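Local coordinates for uncharacterized protein (Singapore grouper iridovirus, PDB 3RJ2), which is a viral protein that binds histone H3, at residues F54-T60 with R96-N102; S48-E52 with H76-V81; N8-A14 with E40-R46. Residue numbers count along the deposited sequence, not the author numbering.

Contact 1: residues F54-T60 with R96-N102; sequences FMRHRVT and RIHAAIN
Strand 56-60 pairs antiparallel with strand 96-98, N-to-C directions 162° apart and axes 4.6 Å apart at closest. R58-H98 and T60-R96 are hydrogen-bonded pairs, V59-I97 the non-hydrogen-bonded pair between them. R58 N gives to H98 O (2.9 Å), H98 N to R58 O (2.7 Å), T60 N to R96 O and R96 N to T60 O (both 2.9 Å). A100, at the N-cap with phi/psi 48/57, turns the chain into helix 101-104. R56 O accepts from N102 ND2 (3.2 Å; N102 chi1 p) and, weakly, from I101 N (2.8 Å), an asparagine amide adding a side-chain donor to the backbone one. On the R58/H98 face, R58 NE donates to T60 OG1 (2.9 Å), while a water lies 2.6 Å from T60 OG1 and 2.7 Å from H98 ND1 and donates to R58 O (2.9 Å). H98 NE2 bonds T134 OG1, and R96 is satisfied by A137 O, T134 O and T35 OG1. On the other face V59 CG2 meets I97 CG1 (4.3 Å), beta-branched residues suited to a buried strand. The pair lies inside a mixed sheet, between strands 68-75 and 31-37, with helix 128-136 covering the R58/H98 face.

Contact 2: residues S48-E52 with H76-V81; sequences SVDGE and HGLEDV
S48 opens the contact near the end of strand 44-50; its hydroxyl, bonded to E83, has OG 3.8 Å from V81 CG1. V49 follows, buried, with chi1 t: its CG1 lies 3.8 Å from H76 CE1, a compact branched side chain meeting the edge of the imidazole. V49 O receives a weak hydrogen bond from H76 NE2 (3.5 Å) and a CA-H...O contact from V81 CA (3.2 Å). D50 then forms an antiparallel, non-hydrogen-bonded pair with V81, CA atoms 4.5 Å apart, its OD1 3.6 Å from V81 CG2; an exposed aspartate suits this outer face. This is where the edge strand 81-87 of the four-stranded antiparallel sheet begins, just after a type II' turn, H76 to E79, closed by E79 N to H76 O (3.0 Å). G77 holds the turn's second position with phi/psi 52/-134, where positive phi favours glycine. G51 leaves the strand at phi/psi -146/-129, and its N donates to D80 O (2.8 Å). A side chain here would be tight, since an ideal CB would sit 3.2 Å from H76 NE2. E52 points its CA-to-CB bond away from the turn, but its carbonyl O lies over a face of the H76 ring, 3.3 Å from H76 CG.

Contact 3: residues N8-A14 with E40-R46; sequences NCEFVNA and EKYTLLR
Two strands run antiparallel here, 8-12 against 44-46, with N-to-C directions 156° apart and axes 4.7 Å apart at closest. E10-R46 and V12-L44 are hydrogen-bonded pairs, F11-L45 the non-hydrogen-bonded pair between them. E10 N to R46 O and R46 N to E10 O are both 2.8 Å; V12 N to L44 O is 2.9 Å. A classic beta bulge follows: T43 and L44 both face V12, whose O takes T43 N at 2.8 Å and L44 N, weakly, at 3.4 Å. On the buried face the F11 side chain (chi1 m) fits between L45 and Y42. L45 CD1 sits over one face of the F11 ring, 3.7 Å from its centroid, and also fills the space beside C9 CB (3.6 Å), where a small residue suits. F11 CB in turn rests almost exactly over the Y42 ring, 3.4 Å from its centroid, a CH-pi contact; Y42 OH bonds Y36. The opposite face is more open to solvent: V12 CB meets L44 CB (4.1 Å), and V12 CG2 touches R46 CD (4.1 Å). N13 ND2 reaches E40 OE1 (3.0 Å), while E40 OE2 pairs with K17; a water joins A14 N (3.1 Å) to K41 O (2.9 Å). The E10 OE1-R46 NE salt bridge is long, 3.8 Å, so backbone bonds and buried aromatic and aliphatic contacts probably hold the strands more than charge does.

Contact 1 lies in the mixed sheet, contact 3 in the antiparallel one, contact 2 where the loop after strand 68-75 crosses between; side chains also join them. I97 CD1 of contact 1 meets C9 SG of contact 3 at 3.8 Å, and V59 CG1 lies 4.1 Å from L45 CD2, although the contact centres are about 18 Å apart. Contacts 1 and 2, with centres about 11 Å apart, interlock along the chain: F54 N lies 2.8 Å from G77 O and M55 O 2.9 Å from H76 N, both probable hydrogen bonds. Contacts 2 and 3 share strand 44-50, where S48 O lies 2.9 Å from N8 N. Which surface receives histone H3 cannot be told from these contacts.

Contact 1: residues F54-T60 with R96-N102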
loop_
_atom_site.group_PDB
_atom_site.type_symbol
_atom_site.label_atom_id
_atom_site.label_comp_id
_atom_site.label_asym_id
_atom_site.label_seq_id
_atom_site.Cartn_x
_atom_site.Cartn_y
_atom_site.Cartn_z
ATOM N N PHE A 54 12.799 -0.538 -11.283
ATOM C CA PHE A 54 13.427 -1.279 -10.186
ATOM C C PHE A 54 12.927 -0.886 -8.790
ATOM O O PHE A 54 13.502 -1.321 -7.797
ATOM C CB PHE A 54 14.973 -1.250 -10.280
ATOM C CG PHE A 54 15.513 -1.704 -11.623
ATOM C CD1 PHE A 54 15.543 -3.054 -11.962
ATOM C CD2 PHE A 54 15.954 -0.778 -12.558
ATOM C CE1 PHE A 54 16.024 -3.470 -13.214
ATOM C CE2 PHE A 54 16.430 -1.189 -13.812
ATOM C CZ PHE A 54 16.462 -2.534 -14.130
ATOM N N MET A 55 11.848 -0.101 -8.704
ATOM C CA MET A 55 11.203 0.150 -7.392
ATOM C C MET A 55 10.499 -1.110 -6.886
ATOM O O MET A 55 10.050 -1.933 -7.669
ATOM C CB MET A 55 10.165 1.278 -7.475
ATOM C CG MET A 55 10.664 2.672 -7.143
ATOM S SD MET A 55 9.246 3.788 -7.183
ATOM C CE MET A 55 10.109 5.359 -7.123
ATOM N N ARG A 56 10.390 -1.246 -5.574
ATOM C CA ARG A 56 9.622 -2.331 -5.004
ATOM C C ARG A 56 8.632 -1.726 -4.036
ATOM O O ARG A 56 8.989 -0.824 -3.294
ATOM C CB ARG A 56 10.545 -3.311 -4.291
ATOM C CG ARG A 56 9.847 -4.353 -3.452
ATOM C CD ARG A 56 10.637 -5.643 -3.470
ATOM N NE ARG A 56 11.370 -5.839 -2.235
ATOM C CZ ARG A 56 12.363 -6.716 -2.082
ATOM N NH1 ARG A 56 12.769 -7.478 -3.101
ATOM N NH2 ARG A 56 12.962 -6.818 -0.907
ATOM N N HIS A 57 7.401 -2.222 -4.056
ATOM C CA HIS A 57 6.391 -1.847 -3.065
ATOM C C HIS A 57 5.883 -3.088 -2.343
ATOM O O HIS A 57 5.895 -4.189 -2.900
ATOM C CB HIS A 57 5.225 -1.109 -3.730
ATOM C CG HIS A 57 5.668 -0.079 -4.717
ATOM N ND1 HIS A 57 5.440 -0.196 -6.074
ATOM C CD2 HIS A 57 6.384 1.058 -4.554
ATOM C CE1 HIS A 57 5.978 0.837 -6.701
ATOM N NE2 HIS A 57 6.554 1.614 -5.800
ATOM N N ARG A 58 5.434 -2.908 -1.110
ATOM C CA ARG A 58 4.801 -3.983 -0.385
ATOM C C ARG A 58 3.309 -3.694 -0.200
ATOM O O ARG A 58 2.912 -2.607 0.239
ATOM C CB ARG A 58 5.499 -4.166 0.954
ATOM C CG ARG A 58 5.145 -5.402 1.678
ATOM C CD ARG A 58 5.906 -5.443 2.998
ATOM N NE ARG A 58 5.024 -5.853 4.069
ATOM C CZ ARG A 58 5.184 -6.915 4.845
ATOM N NH1 ARG A 58 6.240 -7.705 4.714
ATOM N NH2 ARG A 58 4.275 -7.161 5.767
ATOM N N VAL A 59 2.493 -4.677 -0.575
ATOM C CA VAL A 59 1.060 -4.675 -0.296
ATOM C C VAL A 59 0.780 -5.754 0.752
ATOM O O VAL A 59 1.064 -6.932 0.533
ATOM C CB VAL A 59 0.219 -4.993 -1.562
ATOM C CG1 VAL A 59 -1.262 -4.842 -1.254
ATOM C CG2 VAL A 59 0.624 -4.091 -2.707
ATOM N N THR A 60 0.220 -5.336 1.879
ATOM C CA THR A 60 -0.001 -6.213 3.017
ATOM C C THR A 60 -1.491 -6.156 3.326
ATOM O O THR A 60 -2.139 -5.100 3.159
ATOM C CB THR A 60 0.830 -5.755 4.253
ATOM O OG1 THR A 60 2.191 -5.527 3.858
ATOM C CG2 THR A 60 0.816 -6.796 5.362
ATOM N N ARG A 96 -2.517 -2.218 3.279
ATOM C CA ARG A 96 -1.471 -1.243 3.454
ATOM C C ARG A 96 -0.527 -1.372 2.264
ATOM O O ARG A 96 -0.268 -2.482 1.770
ATOM C CB ARG A 96 -0.751 -1.457 4.794
ATOM C CG ARG A 96 0.469 -0.561 5.058
ATOM C CD ARG A 96 0.878 -0.590 6.517
ATOM N NE ARG A 96 -0.141 0.025 7.371
ATOM C CZ ARG A 96 -0.300 -0.229 8.670
ATOM N NH1 ARG A 96 0.480 -1.114 9.299
ATOM N NH2 ARG A 96 -1.249 0.402 9.342
ATOM N N ILE A 97 -0.055 -0.232 1.775
ATOM C CA ILE A 97 1.011 -0.215 0.789
ATOM C C ILE A 97 2.208 0.493 1.410
ATOM O O ILE A 97 2.064 1.601 1.938
ATOM C CB ILE A 97 0.552 0.487 -0.527
ATOM C CG1 ILE A 97 -0.594 -0.308 -1.176
ATOM C CG2 ILE A 97 1.714 0.683 -1.475
ATOM C CD1 ILE A 97 -1.229 0.321 -2.421
ATOM N N HIS A 98 3.370 -0.162 1.405
ATOM C CA HIS A 98 4.631 0.525 1.665
ATOM C C HIS A 98 5.219 0.805 0.290
ATOM O O HIS A 98 5.664 -0.128 -0.389
ATOM C CB HIS A 98 5.618 -0.343 2.471
ATOM C CG HIS A 98 5.222 -0.567 3.904
ATOM N ND1 HIS A 98 4.186 -1.400 4.272
ATOM C CD2 HIS A 98 5.737 -0.079 5.058
ATOM C CE1 HIS A 98 4.068 -1.401 5.589
ATOM N NE2 HIS A 98 5.004 -0.615 6.090
ATOM N N ALA A 99 5.210 2.074 -0.119
ATOM C CA ALA A 99 5.770 2.506 -1.400
ATOM C C ALA A 99 7.290 2.684 -1.366
ATOM O O ALA A 99 7.834 3.271 -0.435
ATOM C CB ALA A 99 5.110 3.798 -1.835
ATOM N N ALA A 100 7.962 2.184 -2.401
ATOM C CA ALA A 100 9.420 2.138 -2.487
ATOM C C ALA A 100 10.007 1.571 -1.203
ATOM O O ALA A 100 10.821 2.217 -0.543
ATOM C CB ALA A 100 10.017 3.515 -2.807
ATOM N N ILE A 101 9.573 0.360 -0.853
ATOM C CA ILE A 101 10.122 -0.357 0.297
ATOM C C ILE A 101 11.565 -0.782 0.010
ATOM O O ILE A 101 12.267 -1.249 0.911
ATOM C CB ILE A 101 9.261 -1.575 0.707
ATOM C CG1 ILE A 101 9.664 -2.057 2.116
ATOM C CG2 ILE A 101 9.378 -2.695 -0.332
ATOM C CD1 ILE A 101 8.574 -2.715 2.894
ATOM N N ASN A 102 11.996 -0.625 -1.247
ATOM C CA ASN A 102 13.407 -0.830 -1.615
ATOM C C ASN A 102 14.307 0.216 -0.979
ATOM O O ASN A 102 15.497 -0.029 -0.800
ATOM C CB ASN A 102 13.634 -0.914 -3.136
ATOM C CG ASN A 102 13.169 0.309 -3.874
ATOM O OD1 ASN A 102 13.981 1.048 -4.455
ATOM N ND2 ASN A 102 11.866 0.539 -3.878
HETATM O O HOH W 1 13.077 -3.834 0.242
HETATM O O HOH W 2 2.415 -3.049 3.076
#

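Contact 2: residues S48-E52 with H76-V81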
loop_
_atom_site.group_PDB
_atom_site.type_symbol
_atom_site.label_atom_id
_atom_site.label_comp_id
_atom_site.label_asym_id
_atom_site.label_seq_id
_atom_site.Cartn_x
_atom_site.Cartn_y
_atom_site.Cartn_z
ATOM N N SER A 48 -2.437 0.207 -10.641
ATOM C CA SER A 48 -1.547 0.801 -11.619
ATOM C C SER A 48 -0.618 1.741 -10.859
ATOM O O SER A 48 -1.080 2.730 -10.287
ATOM C CB SER A 48 -2.355 1.574 -12.659
ATOM O OG SER A 48 -1.509 2.046 -13.694
ATOM N N VAL A 49 0.676 1.429 -10.817
ATOM C CA VAL A 49 1.598 2.206 -9.990
ATOM C C VAL A 49 2.578 3.005 -10.838
ATOM O O VAL A 49 3.357 2.438 -11.595
ATOM C CB VAL A 49 2.390 1.338 -8.982
ATOM C CG1 VAL A 49 3.315 2.213 -8.168
ATOM C CG2 VAL A 49 1.447 0.576 -8.054
ATOM N N ASP A 50 2.519 4.322 -10.692
ATOM C CA ASP A 50 3.420 5.240 -11.381
ATOM C C ASP A 50 4.627 5.489 -10.481
ATOM O O ASP A 50 4.499 6.107 -9.423
ATOM C CB ASP A 50 2.681 6.552 -11.646
ATOM C CG ASP A 50 3.208 7.292 -12.853
ATOM O OD1 ASP A 50 4.404 7.133 -13.202
ATOM O OD2 ASP A 50 2.411 8.045 -13.462
ATOM N N GLY A 51 5.783 4.970 -10.881
ATOM C CA GLY A 51 7.006 5.124 -10.109
ATOM C C GLY A 51 8.234 5.237 -11.001
ATOM O O GLY A 51 8.270 6.051 -11.937
ATOM N N GLU A 52 9.237 4.415 -10.699
ATOM C CA GLU A 52 10.505 4.385 -11.416
ATOM C C GLU A 52 10.938 2.927 -11.535
ATOM O O GLU A 52 10.489 2.081 -10.757
ATOM C CB GLU A 52 11.582 5.176 -10.658
ATOM C CG GLU A 52 11.286 6.676 -10.454
ATOM C CD GLU A 52 11.090 7.436 -11.757
ATOM O OE1 GLU A 52 11.678 7.026 -12.780
ATOM O OE2 GLU A 52 10.345 8.446 -11.761
ATOM N N HIS A 76 9.034 -3.346 -9.987
ATOM C CA HIS A 76 8.909 -2.598 -11.250
ATOM C C HIS A 76 9.695 -3.199 -12.415
ATOM O O HIS A 76 9.259 -3.112 -13.564
ATOM C CB HIS A 76 9.287 -1.125 -11.073
ATOM C CG HIS A 76 8.125 -0.251 -10.728
ATOM N ND1 HIS A 76 7.515 -0.282 -9.497
ATOM C CD2 HIS A 76 7.453 0.669 -11.457
ATOM C CE1 HIS A 76 6.520 0.589 -9.477
ATOM N NE2 HIS A 76 6.464 1.182 -10.655
ATOM N N GLY A 77 10.841 -3.804 -12.134
ATOM C CA GLY A 77 11.755 -4.220 -13.214
ATOM C C GLY A 77 12.014 -3.036 -14.144
ATOM O O GLY A 77 12.243 -1.919 -13.678
ATOM N N LEU A 78 11.930 -3.268 -15.454
ATOM C CA LEU A 78 12.158 -2.210 -16.434
ATOM C C LEU A 78 10.975 -1.245 -16.639
ATOM O O LEU A 78 11.110 -0.233 -17.343
ATOM C CB LEU A 78 12.573 -2.804 -17.787
ATOM C CG LEU A 78 14.026 -3.207 -18.088
ATOM C CD1 LEU A 78 15.064 -2.155 -17.652
ATOM C CD2 LEU A 78 14.364 -4.553 -17.497
ATOM N N GLU A 79 9.832 -1.540 -16.027
ATOM C CA GLU A 79 8.633 -0.698 -16.170
ATOM C C GLU A 79 8.605 0.419 -15.131
ATOM O O GLU A 79 8.791 0.168 -13.937
ATOM C CB GLU A 79 7.356 -1.534 -15.986
ATOM C CG GLU A 79 7.290 -2.801 -16.802
ATOM C CD GLU A 79 6.973 -2.564 -18.272
ATOM O OE1 GLU A 79 6.293 -1.553 -18.608
ATOM O OE2 GLU A 79 7.399 -3.419 -19.091
ATOM N N ASP A 80 8.347 1.644 -15.564
ATOM C CA ASP A 80 8.148 2.727 -14.601
ATOM C C ASP A 80 6.696 2.798 -14.126
ATOM O O ASP A 80 6.413 3.287 -13.033
ATOM C CB ASP A 80 8.650 4.074 -15.140
ATOM C CG ASP A 80 8.154 4.373 -16.535
ATOM O OD1 ASP A 80 8.150 3.457 -17.403
ATOM O OD2 ASP A 80 7.785 5.540 -16.773
ATOM N N VAL A 81 5.787 2.301 -14.957
ATOM C CA VAL A 81 4.381 2.155 -14.583
ATOM C C VAL A 81 4.050 0.664 -14.520
ATOM O O VAL A 81 4.095 -0.043 -15.532
ATOM C CB VAL A 81 3.442 2.906 -15.551
ATOM C CG1 VAL A 81 1.969 2.637 -15.213
ATOM C CG2 VAL A 81 3.745 4.406 -15.530
#

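Contact 3: residues N8-A14 with E40-R46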
loop_
_atom_site.group_PDB
_atom_site.type_symbol
_atom_site.label_atom_id
_atom_site.label_comp_id
_atom_site.label_asym_id
_atom_site.label_seq_id
_atom_site.Cartn_x
_atom_site.Cartn_y
_atom_site.Cartn_z
ATOM N N ASN A 8 -2.849 3.925 -8.384
ATOM C CA ASN A 8 -4.265 3.885 -8.683
ATOM C C ASN A 8 -4.750 2.482 -8.316
ATOM O O ASN A 8 -4.388 1.507 -8.980
ATOM C CB ASN A 8 -4.511 4.213 -10.168
ATOM C CG ASN A 8 -6.008 4.350 -10.510
ATOM O OD1 ASN A 8 -6.718 3.355 -10.683
ATOM N ND2 ASN A 8 -6.481 5.594 -10.621
ATOM N N CYS A 9 -5.529 2.385 -7.235
ATOM C CA CYS A 9 -6.046 1.103 -6.758
ATOM C C CYS A 9 -7.541 0.965 -7.003
ATOM O O CYS A 9 -8.335 1.774 -6.499
ATOM C CB CYS A 9 -5.787 0.924 -5.261
ATOM S SG CYS A 9 -4.090 1.218 -4.733
ATOM N N GLU A 10 -7.902 -0.059 -7.783
ATOM C CA GLU A 10 -9.290 -0.505 -7.931
ATOM C C GLU A 10 -9.540 -1.744 -7.070
ATOM O O GLU A 10 -9.063 -2.830 -7.377
ATOM C CB GLU A 10 -9.641 -0.827 -9.388
ATOM C CG GLU A 10 -9.691 0.367 -10.313
ATOM C CD GLU A 10 -10.154 0.019 -11.745
ATOM O OE1 GLU A 10 -10.050 -1.161 -12.159
ATOM O OE2 GLU A 10 -10.621 0.945 -12.457
ATOM N N PHE A 11 -10.284 -1.550 -5.991
ATOM C CA PHE A 11 -10.742 -2.626 -5.136
ATOM C C PHE A 11 -12.074 -3.095 -5.663
ATOM O O PHE A 11 -12.969 -2.287 -5.880
ATOM C CB PHE A 11 -10.866 -2.155 -3.694
ATOM C CG PHE A 11 -9.547 -2.003 -3.007
ATOM C CD1 PHE A 11 -8.929 -0.767 -2.931
ATOM C CD2 PHE A 11 -8.909 -3.107 -2.457
ATOM C CE1 PHE A 11 -7.706 -0.625 -2.309
ATOM C CE2 PHE A 11 -7.682 -2.972 -1.824
ATOM C CZ PHE A 11 -7.077 -1.731 -1.754
ATOM N N VAL A 12 -12.176 -4.396 -5.908
ATOM C CA VAL A 12 -13.360 -5.003 -6.528
ATOM C C VAL A 12 -14.040 -5.893 -5.503
ATOM O O VAL A 12 -13.374 -6.706 -4.878
ATOM C CB VAL A 12 -12.966 -5.849 -7.779
ATOM C CG1 VAL A 12 -14.196 -6.261 -8.583
ATOM C CG2 VAL A 12 -11.997 -5.088 -8.663
ATOM N N ASN A 13 -15.352 -5.727 -5.303
ATOM C CA ASN A 13 -16.086 -6.619 -4.400
ATOM C C ASN A 13 -16.513 -7.920 -5.092
ATOM O O ASN A 13 -16.129 -8.150 -6.236
ATOM C CB ASN A 13 -17.244 -5.892 -3.687
ATOM C CG ASN A 13 -18.425 -5.563 -4.614
ATOM O OD1 ASN A 13 -18.471 -5.975 -5.776
ATOM N ND2 ASN A 13 -19.391 -4.816 -4.084
ATOM N N ALA A 14 -17.311 -8.757 -4.414
ATOM C CA ALA A 14 -17.682 -10.077 -4.931
ATOM C C ALA A 14 -18.516 -10.039 -6.216
ATOM O O ALA A 14 -18.494 -10.974 -7.011
ATOM C CB ALA A 14 -18.404 -10.886 -3.855
ATOM N N GLU A 40 -16.205 -2.664 3.077
ATOM C CA GLU A 40 -16.878 -3.892 2.630
ATOM C C GLU A 40 -15.809 -4.897 2.192
ATOM O O GLU A 40 -14.658 -4.520 1.983
ATOM C CB GLU A 40 -17.830 -3.593 1.464
ATOM C CG GLU A 40 -17.124 -3.104 0.192
ATOM C CD GLU A 40 -18.091 -2.745 -0.922
ATOM O OE1 GLU A 40 -18.870 -3.626 -1.348
ATOM O OE2 GLU A 40 -18.064 -1.585 -1.386
ATOM N N LYS A 41 -16.180 -6.165 2.041
ATOM C CA LYS A 41 -15.207 -7.189 1.637
ATOM C C LYS A 41 -14.828 -7.037 0.161
ATOM O O LYS A 41 -15.674 -6.818 -0.710
ATOM C CB LYS A 41 -15.720 -8.614 1.923
ATOM C CG LYS A 41 -16.237 -8.814 3.365
ATOM C CD LYS A 41 -16.461 -10.290 3.716
ATOM C CE LYS A 41 -17.108 -10.440 5.123
ATOM N NZ LYS A 41 -16.865 -11.778 5.778
ATOM N N TYR A 42 -13.541 -7.116 -0.120
ATOM C CA TYR A 42 -13.100 -7.036 -1.494
ATOM C C TYR A 42 -12.528 -8.380 -1.819
ATOM O O TYR A 42 -12.147 -9.098 -0.908
ATOM C CB TYR A 42 -12.038 -5.957 -1.650
ATOM C CG TYR A 42 -12.521 -4.545 -1.420
ATOM C CD1 TYR A 42 -13.596 -4.022 -2.131
ATOM C CD2 TYR A 42 -11.869 -3.720 -0.512
ATOM C CE1 TYR A 42 -14.019 -2.719 -1.937
ATOM C CE2 TYR A 42 -12.283 -2.416 -0.307
ATOM C CZ TYR A 42 -13.352 -1.924 -1.018
ATOM O OH TYR A 42 -13.757 -0.636 -0.782
ATOM N N THR A 43 -12.456 -8.722 -3.100
ATOM C CA THR A 43 -11.889 -9.999 -3.511
ATOM C C THR A 43 -10.705 -9.825 -4.447
ATOM O O THR A 43 -9.935 -10.759 -4.669
ATOM C CB THR A 43 -12.908 -10.839 -4.240
ATOM O OG1 THR A 43 -13.346 -10.118 -5.395
ATOM C CG2 THR A 43 -14.110 -11.157 -3.319
ATOM N N LEU A 44 -10.552 -8.627 -4.995
ATOM C CA LEU A 44 -9.524 -8.395 -5.993
ATOM C C LEU A 44 -9.040 -6.958 -5.901
ATOM O O LEU A 44 -9.839 -6.033 -5.714
ATOM C CB LEU A 44 -10.065 -8.712 -7.403
ATOM C CG LEU A 44 -9.029 -8.861 -8.527
ATOM C CD1 LEU A 44 -8.168 -10.106 -8.327
ATOM C CD2 LEU A 44 -9.669 -8.876 -9.906
ATOM N N LEU A 45 -7.728 -6.778 -6.000
ATOM C CA LEU A 45 -7.132 -5.457 -6.120
ATOM C C LEU A 45 -6.477 -5.315 -7.498
ATOM O O LEU A 45 -5.552 -6.047 -7.806
ATOM C CB LEU A 45 -6.111 -5.215 -4.998
ATOM C CG LEU A 45 -5.184 -3.979 -5.129
ATOM C CD1 LEU A 45 -5.995 -2.697 -5.147
ATOM C CD2 LEU A 45 -4.148 -3.916 -4.027
ATOM N N ARG A 46 -6.969 -4.390 -8.318
ATOM C CA ARG A 46 -6.316 -4.062 -9.583
ATOM C C ARG A 46 -5.555 -2.745 -9.410
ATOM O O ARG A 46 -6.136 -1.728 -9.073
ATOM C CB ARG A 46 -7.331 -3.953 -10.723
ATOM C CG ARG A 46 -8.250 -5.174 -10.866
ATOM C CD ARG A 46 -9.390 -4.942 -11.853
ATOM N NE ARG A 46 -8.902 -4.676 -13.204
ATOM C CZ ARG A 46 -8.512 -5.613 -14.071
ATOM N NH1 ARG A 46 -8.543 -6.906 -13.736
ATOM N NH2 ARG A 46 -8.074 -5.251 -15.278
HETATM O O HOH W 3 -17.783 -8.677 -1.337
#